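Local coordinates for hypothetical protein (Parabacteroides merdae, PDB 4OO3), which is a putative oxidoreductase that probably binds NAD(P) through its Rossmann-fold domain, its substrate and reaction being unknown, at residues A[213-217]-A[285-290]; A[220-225]-A[426-430]; A[242-248]-A[289-295]. One frame throughout, in Å; residues are numbered along the deposited sequence.

Contact 1 of 3, residues A[213-217]-A[285-290]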
loop_
_atom_site.group_PDB
_atom_site.type_symbol
_atom_site.label_atom_id
_atom_site.label_comp_id
_atom_site.label_asym_id
_atom_site.label_seq_id
_atom_site.Cartn_x
_atom_site.Cartn_y
_atom_site.Cartn_z
ATOM N N GLY A 213 9.128 -5.960 8.653
ATOM C CA GLY A 213 9.538 -6.292 7.291
ATOM C C GLY A 213 10.617 -5.330 6.820
ATOM O O GLY A 213 10.713 -4.201 7.310
ATOM N N GLU A 214 11.442 -5.768 5.878
ATOM C CA GLU A 214 12.482 -4.898 5.337
ATOM C C GLU A 214 11.864 -3.836 4.440
ATOM O O GLU A 214 10.754 -4.003 3.947
ATOM C CB GLU A 214 13.518 -5.704 4.548
ATOM C CG GLU A 214 14.327 -6.675 5.400
ATOM C CD GLU A 214 15.828 -6.638 5.125
ATOM O OE1 GLU A 214 16.279 -5.892 4.220
ATOM O OE2 GLU A 214 16.565 -7.372 5.828
ATOM N N GLY A 215 12.593 -2.754 4.206
ATOM C CA GLY A 215 12.112 -1.709 3.295
ATOM C C GLY A 215 11.722 -2.245 1.922
ATOM O O GLY A 215 10.731 -1.816 1.326
ATOM N N ILE A 216 12.501 -3.209 1.442
ATOM C CA ILE A 216 12.320 -3.777 0.113
ATOM C C ILE A 216 11.029 -4.616 -0.040
ATOM O O ILE A 216 10.636 -4.927 -1.161
ATOM C CB ILE A 216 13.585 -4.584 -0.299
ATOM C CG1 ILE A 216 13.605 -4.880 -1.800
ATOM C CG2 ILE A 216 13.702 -5.882 0.491
ATOM C CD1 ILE A 216 14.897 -5.521 -2.254
ATOM N N VAL A 217 10.360 -4.964 1.063
ATOM C CA VAL A 217 9.125 -5.772 0.994
ATOM C C VAL A 217 7.878 -5.032 1.494
ATOM O O VAL A 217 6.772 -5.565 1.432
ATOM C CB VAL A 217 9.262 -7.113 1.770
ATOM C CG1 VAL A 217 10.555 -7.824 1.391
ATOM C CG2 VAL A 217 9.182 -6.913 3.281
ATOM N N TYR A 285 17.371 -1.706 7.956
ATOM C CA TYR A 285 17.270 -2.009 6.521
ATOM C C TYR A 285 15.884 -1.666 5.978
ATOM O O TYR A 285 15.160 -2.531 5.482
ATOM C CB TYR A 285 17.611 -3.477 6.236
ATOM C CG TYR A 285 19.090 -3.769 6.105
ATOM C CD1 TYR A 285 19.860 -4.114 7.220
ATOM C CD2 TYR A 285 19.721 -3.713 4.862
ATOM C CE1 TYR A 285 21.212 -4.390 7.100
ATOM C CE2 TYR A 285 21.075 -3.988 4.731
ATOM C CZ TYR A 285 21.812 -4.325 5.853
ATOM O OH TYR A 285 23.151 -4.594 5.731
ATOM N N CYS A 286 15.546 -0.381 6.063
ATOM C CA CYS A 286 14.259 0.148 5.617
ATOM C C CYS A 286 14.335 0.753 4.210
ATOM O O CYS A 286 13.432 1.460 3.795
ATOM C CB CYS A 286 13.753 1.209 6.613
ATOM S SG CYS A 286 14.928 2.537 6.988
ATOM N N ASN A 287 15.410 0.478 3.478
ATOM C CA ASN A 287 15.560 0.973 2.115
ATOM C C ASN A 287 15.798 -0.195 1.179
ATOM O O ASN A 287 16.420 -1.181 1.563
ATOM C CB ASN A 287 16.740 1.935 2.016
ATOM C CG ASN A 287 16.714 3.004 3.080
ATOM O OD1 ASN A 287 15.955 3.961 2.993
ATOM N ND2 ASN A 287 17.553 2.853 4.087
ATOM N N GLY A 288 15.290 -0.100 -0.041
ATOM C CA GLY A 288 15.583 -1.108 -1.045
ATOM C C GLY A 288 15.063 -0.732 -2.417
ATOM O O GLY A 288 14.261 0.189 -2.548
ATOM N N ASP A 289 15.539 -1.434 -3.441
ATOM C CA ASP A 289 14.986 -1.293 -4.775
ATOM C C ASP A 289 14.967 -2.622 -5.514
ATOM O O ASP A 289 15.635 -3.572 -5.120
ATOM C CB ASP A 289 15.705 -0.202 -5.584
ATOM C CG ASP A 289 17.189 -0.460 -5.771
ATOM O OD1 ASP A 289 17.651 -1.609 -5.627
ATOM O OD2 ASP A 289 17.901 0.510 -6.094
ATOM N N ILE A 290 14.161 -2.686 -6.568
ATOM C CA ILE A 290 13.986 -3.911 -7.340
ATOM C C ILE A 290 13.943 -3.563 -8.815
ATOM O O ILE A 290 13.226 -2.638 -9.212
ATOM C CB ILE A 290 12.664 -4.642 -6.999
ATOM C CG1 ILE A 290 12.374 -4.584 -5.492
ATOM C CG2 ILE A 290 12.704 -6.081 -7.521
ATOM C CD1 ILE A 290 11.065 -5.229 -5.075
HETATM O O HOH W 1 15.302 -3.699 2.354
#
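The carboxylate of Glu214 and the ring of Tyr285 run alongside each other in the same direction, their planes 33° apart. OE1 of Glu214 lies 3.4 Å from CB of Tyr285 and approaches the ring itself obliquely, while Arg250 of the neighbouring strand both pairs with this carboxylate in a salt bridge and makes a cation-pi contact with the tyrosine. Next to them the backbones come close. Gly215 N donates to Tyr285 O over 2.9 Å in an almost straight bond (177° at the hydrogen), in the carbonyl plane and on a lone pair. A CB on Gly215 would run into Cys286 C and Asn287 N, so the close approach of Gly215 CA to Cys286 C, 3.4 Å, depends on the missing side chain. Water 1 lies between Ile216, Glu214 and Asn287, accepting from Ile216 N at 3.0 Å and within donating distance of both Glu214 OE1 and Asn287 O. Farther on, Ile216 carries CG1 anti to its N (chi1 -165°), which extends the chain over the strand: CD1 reaches Asp289 O at 3.5 Å, and CG1 packs on CG1 of Ile290 at 3.9 Å. Ala433 and Leu434 of helix 419-439 also touch Ile216. The contact packs the loop between helices 209-212 and 220-231 on a strand of the large mixed sheet of the putative oxidoreductase C-terminal domain, with a glycine at the closest backbone approach.

Contact 2 of 3, residues A[220-225]-A[426-430]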
loop_
_atom_site.group_PDB
_atom_site.type_symbol
_atom_site.label_atom_id
_atom_site.label_comp_id
_atom_site.label_asym_id
_atom_site.label_seq_id
_atom_site.Cartn_x
_atom_site.Cartn_y
_atom_site.Cartn_z
ATOM N N THR A 220 7.281 -1.087 -1.107
ATOM C CA THR A 220 7.401 -1.603 -2.485
ATOM C C THR A 220 6.143 -2.358 -2.919
ATOM O O THR A 220 5.829 -2.440 -4.111
ATOM C CB THR A 220 8.577 -2.591 -2.643
ATOM O OG1 THR A 220 8.443 -3.644 -1.679
ATOM C CG2 THR A 220 9.925 -1.895 -2.463
ATOM N N THR A 221 5.458 -2.958 -1.957
ATOM C CA THR A 221 4.171 -3.599 -2.217
ATOM C C THR A 221 3.281 -2.660 -3.037
ATOM O O THR A 221 2.818 -3.031 -4.107
ATOM C CB THR A 221 3.503 -4.004 -0.889
ATOM O OG1 THR A 221 4.319 -4.987 -0.246
ATOM C CG2 THR A 221 2.115 -4.592 -1.100
ATOM N N HIS A 222 3.089 -1.435 -2.550
ATOM C CA HIS A 222 2.320 -0.424 -3.287
ATOM C C HIS A 222 2.860 -0.198 -4.700
ATOM O O HIS A 222 2.083 -0.089 -5.651
ATOM C CB HIS A 222 2.345 0.924 -2.569
ATOM C CG HIS A 222 1.635 0.938 -1.254
ATOM N ND1 HIS A 222 0.358 0.449 -1.088
ATOM C CD2 HIS A 222 2.017 1.413 -0.045
ATOM C CE1 HIS A 222 -0.014 0.611 0.170
ATOM N NE2 HIS A 222 0.976 1.193 0.824
ATOM N N LEU A 223 4.184 -0.096 -4.834
ATOM C CA LEU A 223 4.777 0.288 -6.119
ATOM C C LEU A 223 4.659 -0.853 -7.116
ATOM O O LEU A 223 4.289 -0.637 -8.265
ATOM C CB LEU A 223 6.233 0.744 -5.958
ATOM C CG LEU A 223 6.462 1.921 -5.006
ATOM C CD1 LEU A 223 7.931 2.317 -4.994
ATOM C CD2 LEU A 223 5.591 3.119 -5.374
ATOM N N VAL A 224 4.935 -2.068 -6.655
ATOM C CA VAL A 224 4.801 -3.260 -7.482
ATOM C C VAL A 224 3.355 -3.432 -7.945
ATOM O O VAL A 224 3.108 -3.761 -9.114
ATOM C CB VAL A 224 5.306 -4.516 -6.731
ATOM C CG1 VAL A 224 4.825 -5.801 -7.398
ATOM C CG2 VAL A 224 6.824 -4.500 -6.663
ATOM N N ASP A 225 2.411 -3.197 -7.032
ATOM C CA ASP A 225 0.988 -3.239 -7.349
ATOM C C ASP A 225 0.627 -2.197 -8.390
ATOM O O ASP A 225 -0.151 -2.476 -9.288
ATOM C CB ASP A 225 0.131 -3.004 -6.104
ATOM C CG ASP A 225 -1.367 -3.127 -6.395
ATOM O OD1 ASP A 225 -1.809 -4.244 -6.725
ATOM O OD2 ASP A 225 -2.097 -2.110 -6.301
ATOM N N LYS A 426 2.511 -9.997 -6.956
ATOM C CA LYS A 426 3.063 -8.845 -6.276
ATOM C C LYS A 426 4.001 -9.290 -5.167
ATOM O O LYS A 426 5.153 -8.850 -5.107
ATOM C CB LYS A 426 1.917 -8.031 -5.681
ATOM C CG LYS A 426 2.304 -6.714 -5.046
ATOM C CD LYS A 426 1.450 -6.401 -3.823
ATOM C CE LYS A 426 -0.035 -6.491 -4.096
ATOM N NZ LYS A 426 -0.872 -6.296 -2.895
ATOM N N TYR A 427 3.492 -10.148 -4.285
ATOM C CA TYR A 427 4.262 -10.637 -3.143
ATOM C C TYR A 427 5.394 -11.576 -3.559
ATOM O O TYR A 427 6.435 -11.621 -2.894
ATOM C CB TYR A 427 3.349 -11.299 -2.098
ATOM C CG TYR A 427 2.530 -10.295 -1.338
ATOM C CD1 TYR A 427 3.145 -9.382 -0.496
ATOM C CD2 TYR A 427 1.144 -10.241 -1.470
ATOM C CE1 TYR A 427 2.409 -8.436 0.187
ATOM C CE2 TYR A 427 0.399 -9.304 -0.789
ATOM C CZ TYR A 427 1.041 -8.402 0.038
ATOM O OH TYR A 427 0.321 -7.469 0.735
ATOM N N TYR A 428 5.208 -12.314 -4.651
ATOM C CA TYR A 428 6.313 -13.086 -5.221
ATOM C C TYR A 428 7.451 -12.143 -5.597
ATOM O O TYR A 428 8.616 -12.409 -5.290
ATOM C CB TYR A 428 5.878 -13.878 -6.457
ATOM C CG TYR A 428 7.041 -14.567 -7.145
ATOM C CD1 TYR A 428 7.555 -15.760 -6.655
ATOM C CD2 TYR A 428 7.638 -14.011 -8.266
ATOM C CE1 TYR A 428 8.623 -16.393 -7.271
ATOM C CE2 TYR A 428 8.710 -14.635 -8.892
ATOM C CZ TYR A 428 9.199 -15.824 -8.389
ATOM O OH TYR A 428 10.266 -16.438 -9.006
ATOM N N THR A 429 7.107 -11.039 -6.258
ATOM C CA THR A 429 8.099 -10.047 -6.667
ATOM C C THR A 429 8.878 -9.501 -5.462
ATOM O O THR A 429 10.111 -9.513 -5.465
ATOM C CB THR A 429 7.456 -8.890 -7.470
ATOM O OG1 THR A 429 6.639 -9.427 -8.527
ATOM C CG2 THR A 429 8.521 -7.997 -8.082
ATOM N N THR A 430 8.173 -9.059 -4.422
ATOM C CA THR A 430 8.846 -8.426 -3.283
ATOM C C THR A 430 9.697 -9.389 -2.460
ATOM O O THR A 430 10.842 -9.069 -2.131
ATOM C CB THR A 430 7.870 -7.723 -2.337
ATOM O OG1 THR A 430 6.886 -8.651 -1.874
ATOM C CG2 THR A 430 7.187 -6.549 -3.045
#
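Lys426 lies across the flank of helix 220-225 and meets it with most of its side chain. Its CB is 4.0 Å from CG1 of Val224. With CG anti to the backbone N (chi1 -174°), the chain is carried in against helix 220-231, and CG closes on that same methyl at 3.6 Å. Bends at chi2 and chi3 then carry CD to CG2 of Thr221, where the two side chains cross at about a right angle; at 3.3 Å this carbon pair is tighter than usual van der Waals contact. CD also sits over the centre of the Tyr427 ring, 4.3 Å above its plane, an aliphatic cover for that face. CE passes alongside Asp225. NZ ends 4.4 Å from Asp225 OD1, beyond salt-bridge range, and each charge has another mate: Lys426 pairs with Asp147, Asp225 with Arg152. Asp147 also bonds to the hydroxyl of Tyr427, so lysine and tyrosine converge on one carboxylate.

One turn farther along helix 419-439, threonine and valine side chains take over. The methyl CG2 of Thr430 touches the hydroxyl oxygen OG1 of Thr220 at 3.4 Å, the two side chains sliding past each other in opposite directions, while OG1 of Thr220 is bonded to Ile216 O. CG2 of Val224 lies 4.1 Å from CG2 of Thr429.

The short helical segments cross at 124° with axes 9.4 Å apart. Helix 220-231 rests its Thr220 and Leu223 on strand 297-306 of the mixed sheet; helix 419-439 meets Ile243 on the edge strand 243-255 through Tyr428 and Thr429, and Tyr427 reaches Phe128 and Leu131 on helix 125-140.

Contact 3 of 3, residues A[242-248]-A[289-295]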
loop_
_atom_site.group_PDB
_atom_site.type_symbol
_atom_site.label_atom_id
_atom_site.label_comp_id
_atom_site.label_asym_id
_atom_site.label_seq_id
_atom_site.Cartn_x
_atom_site.Cartn_y
_atom_site.Cartn_z
ATOM N N ASP A 242 5.500 -14.946 -15.659
ATOM C CA ASP A 242 5.559 -13.567 -16.134
ATOM C C ASP A 242 6.587 -12.695 -15.422
ATOM O O ASP A 242 6.862 -11.581 -15.871
ATOM C CB ASP A 242 4.180 -12.920 -15.986
ATOM C CG ASP A 242 3.121 -13.574 -16.868
ATOM O OD1 ASP A 242 3.472 -14.112 -17.934
ATOM O OD2 ASP A 242 1.928 -13.540 -16.489
ATOM N N ILE A 243 7.140 -13.186 -14.316
ATOM C CA ILE A 243 8.030 -12.383 -13.487
ATOM C C ILE A 243 9.426 -12.980 -13.460
ATOM O O ILE A 243 9.608 -14.140 -13.105
ATOM C CB ILE A 243 7.524 -12.264 -12.030
ATOM C CG1 ILE A 243 6.114 -11.666 -11.982
ATOM C CG2 ILE A 243 8.479 -11.424 -11.195
ATOM C CD1 ILE A 243 6.027 -10.220 -12.434
ATOM N N GLU A 244 10.401 -12.157 -13.822
ATOM C CA GLU A 244 11.807 -12.504 -13.734
ATOM C C GLU A 244 12.506 -11.386 -12.980
ATOM O O GLU A 244 12.492 -10.236 -13.423
ATOM C CB GLU A 244 12.411 -12.635 -15.139
ATOM C CG GLU A 244 13.857 -13.124 -15.164
ATOM C CD GLU A 244 14.536 -12.958 -16.521
ATOM O OE1 GLU A 244 13.861 -12.642 -17.524
ATOM O OE2 GLU A 244 15.765 -13.142 -16.582
ATOM N N LEU A 245 13.124 -11.706 -11.849
ATOM C CA LEU A 245 13.885 -10.690 -11.129
ATOM C C LEU A 245 15.240 -10.519 -11.771
ATOM O O LEU A 245 15.893 -11.495 -12.132
ATOM C CB LEU A 245 14.037 -11.021 -9.644
ATOM C CG LEU A 245 12.802 -10.639 -8.830
ATOM C CD1 LEU A 245 11.811 -11.791 -8.781
ATOM C CD2 LEU A 245 13.205 -10.207 -7.436
ATOM N N ILE A 246 15.650 -9.264 -11.899
ATOM C CA ILE A 246 16.887 -8.907 -12.554
ATOM C C ILE A 246 17.907 -8.434 -11.521
ATOM O O ILE A 246 19.035 -8.912 -11.508
ATOM C CB ILE A 246 16.633 -7.804 -13.598
ATOM C CG1 ILE A 246 15.598 -8.276 -14.629
ATOM C CG2 ILE A 246 17.929 -7.379 -14.271
ATOM C CD1 ILE A 246 15.985 -9.522 -15.398
ATOM N N ASP A 247 17.517 -7.505 -10.653
ATOM C CA ASP A 247 18.443 -6.974 -9.658
ATOM C C ASP A 247 17.701 -6.474 -8.430
ATOM O O ASP A 247 16.530 -6.088 -8.515
ATOM C CB ASP A 247 19.268 -5.839 -10.262
ATOM C CG ASP A 247 20.467 -5.460 -9.408
ATOM O OD1 ASP A 247 20.980 -6.314 -8.655
ATOM O OD2 ASP A 247 20.908 -4.296 -9.499
ATOM N N ALA A 248 18.386 -6.484 -7.290
ATOM C CA ALA A 248 17.798 -6.010 -6.054
ATOM C C ALA A 248 18.866 -5.577 -5.068
ATOM O O ALA A 248 19.921 -6.203 -4.972
ATOM C CB ALA A 248 16.917 -7.094 -5.443
ATOM N N ASP A 289 15.539 -1.434 -3.441
ATOM C CA ASP A 289 14.986 -1.293 -4.775
ATOM C C ASP A 289 14.967 -2.622 -5.514
ATOM O O ASP A 289 15.635 -3.572 -5.120
ATOM C CB ASP A 289 15.705 -0.202 -5.584
ATOM C CG ASP A 289 17.189 -0.460 -5.771
ATOM O OD1 ASP A 289 17.651 -1.609 -5.627
ATOM O OD2 ASP A 289 17.901 0.510 -6.094
ATOM N N ILE A 290 14.161 -2.686 -6.568
ATOM C CA ILE A 290 13.986 -3.911 -7.340
ATOM C C ILE A 290 13.943 -3.563 -8.815
ATOM O O ILE A 290 13.226 -2.638 -9.212
ATOM C CB ILE A 290 12.664 -4.642 -6.999
ATOM C CG1 ILE A 290 12.374 -4.584 -5.492
ATOM C CG2 ILE A 290 12.704 -6.081 -7.521
ATOM C CD1 ILE A 290 11.065 -5.229 -5.075
ATOM N N VAL A 291 14.728 -4.287 -9.610
ATOM C CA VAL A 291 14.557 -4.307 -11.052
ATOM C C VAL A 291 14.064 -5.697 -11.425
ATOM O O VAL A 291 14.646 -6.700 -11.020
ATOM C CB VAL A 291 15.852 -3.973 -11.815
ATOM C CG1 VAL A 291 15.624 -4.050 -13.320
ATOM C CG2 VAL A 291 16.325 -2.584 -11.450
ATOM N N TYR A 292 12.974 -5.743 -12.179
ATOM C CA TYR A 292 12.389 -7.001 -12.595
ATOM C C TYR A 292 11.687 -6.850 -13.932
ATOM O O TYR A 292 11.310 -5.744 -14.332
ATOM C CB TYR A 292 11.399 -7.503 -11.544
ATOM C CG TYR A 292 10.215 -6.585 -11.288
ATOM C CD1 TYR A 292 10.338 -5.474 -10.461
ATOM C CD2 TYR A 292 8.967 -6.841 -11.854
ATOM C CE1 TYR A 292 9.256 -4.638 -10.217
ATOM C CE2 TYR A 292 7.881 -6.012 -11.613
ATOM C CZ TYR A 292 8.030 -4.912 -10.793
ATOM O OH TYR A 292 6.958 -4.075 -10.544
ATOM N N LYS A 293 11.511 -7.972 -14.615
ATOM C CA LYS A 293 10.724 -8.003 -15.836
ATOM C C LYS A 293 9.348 -8.564 -15.521
ATOM O O LYS A 293 9.225 -9.581 -14.835
ATOM C CB LYS A 293 11.422 -8.829 -16.912
ATOM C CG LYS A 293 12.585 -8.086 -17.540
ATOM C CD LYS A 293 13.314 -8.903 -18.588
ATOM C CE LYS A 293 14.233 -8.004 -19.401
ATOM N NZ LYS A 293 15.297 -8.764 -20.103
ATOM N N ILE A 294 8.323 -7.866 -16.000
ATOM C CA ILE A 294 6.946 -8.314 -15.890
ATOM C C ILE A 294 6.383 -8.396 -17.308
ATOM O O ILE A 294 6.207 -7.374 -17.973
ATOM C CB ILE A 294 6.096 -7.399 -14.971
ATOM C CG1 ILE A 294 4.603 -7.681 -15.180
ATOM C CG2 ILE A 294 6.382 -5.927 -15.223
ATOM C CD1 ILE A 294 3.719 -7.170 -14.068
ATOM N N LYS A 295 6.130 -9.625 -17.762
ATOM C CA LYS A 295 5.703 -9.899 -19.132
ATOM C C LYS A 295 6.591 -9.192 -20.147
ATOM O O LYS A 295 6.099 -8.537 -21.067
ATOM C CB LYS A 295 4.234 -9.508 -19.340
ATOM C CG LYS A 295 3.320 -10.064 -18.265
ATOM C CD LYS A 295 2.009 -10.597 -18.810
ATOM C CE LYS A 295 1.056 -9.485 -19.193
ATOM N NZ LYS A 295 0.251 -9.879 -20.380
HETATM O O HOH W 2 -0.632 -12.051 -18.243
#
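Ile243 holds CG1 anti to its carbonyl carbon (chi1 -57°), and a second turn at chi2 (-67°) swings CD1 to within 3.8 Å of CB of Ile294, the side chains side by side. On the opposite face Glu244 and Lys293 also run together, CD of the lysine 3.9 Å from OE1, but the charged ends stay 4.9 Å apart (Glu244 OE1 to Lys293 NZ). Between them the backbones form an antiparallel ladder, with Lys293 N donating to Glu244 O at 2.7 Å. The register slips by one residue at a classic beta bulge: Ile246 and Asp247 both face Val291, whose O accepts from Ile246 N at 2.9 Å and Asp247 N at 3.0 Å. Both donors approach from the same face of the carbonyl plane, tilted well out of it. CB of Ile246 lies against CG1 of Val291, 3.9 Å away. Strand 243-255 is an outermost strand of the mixed sheet; Leu245 touches Ser432 and Ala433 of helix 419-439, while Asp247 forms a salt bridge with Lys440. At the other end CD of Lys295 lies 3.7 Å from CG of Asp242, whose OD2 bonds to Asp238 N. With an alanine at Asp242, Asp238 N would probably lose this acceptor and the Lys295 methylenes the carboxylate they pack against. A water weakly bridges Asp242 OD2 and Lys295 NZ, NZ also bonds to Gln235, and Lys295 N donates to Asp242 O.

Contacts 1 and 2 are buried, whereas contact 3, at the margin of the mixed sheet, is only partly so. Contacts 1 and 3 share Asp289 and Ile290 on strand 282-294: a loop covers the strand in the former, a neighbouring strand pairs with it in the latter. Their chemistry differs accordingly, from one backbone bond, a water and apolar packing in contact 1, to an antiparallel backbone ladder with one bulge in contact 3, to side-chain packing between helices in contact 2. Contact 2 touches both others: Thr430 meets Val217 and Ile290, while Thr429 packs against Ile243, Leu245 and Tyr292. Helices 220-231 and 419-439 thus lie over the sheet face carrying Ile243, Leu245, Ile290 and Tyr292.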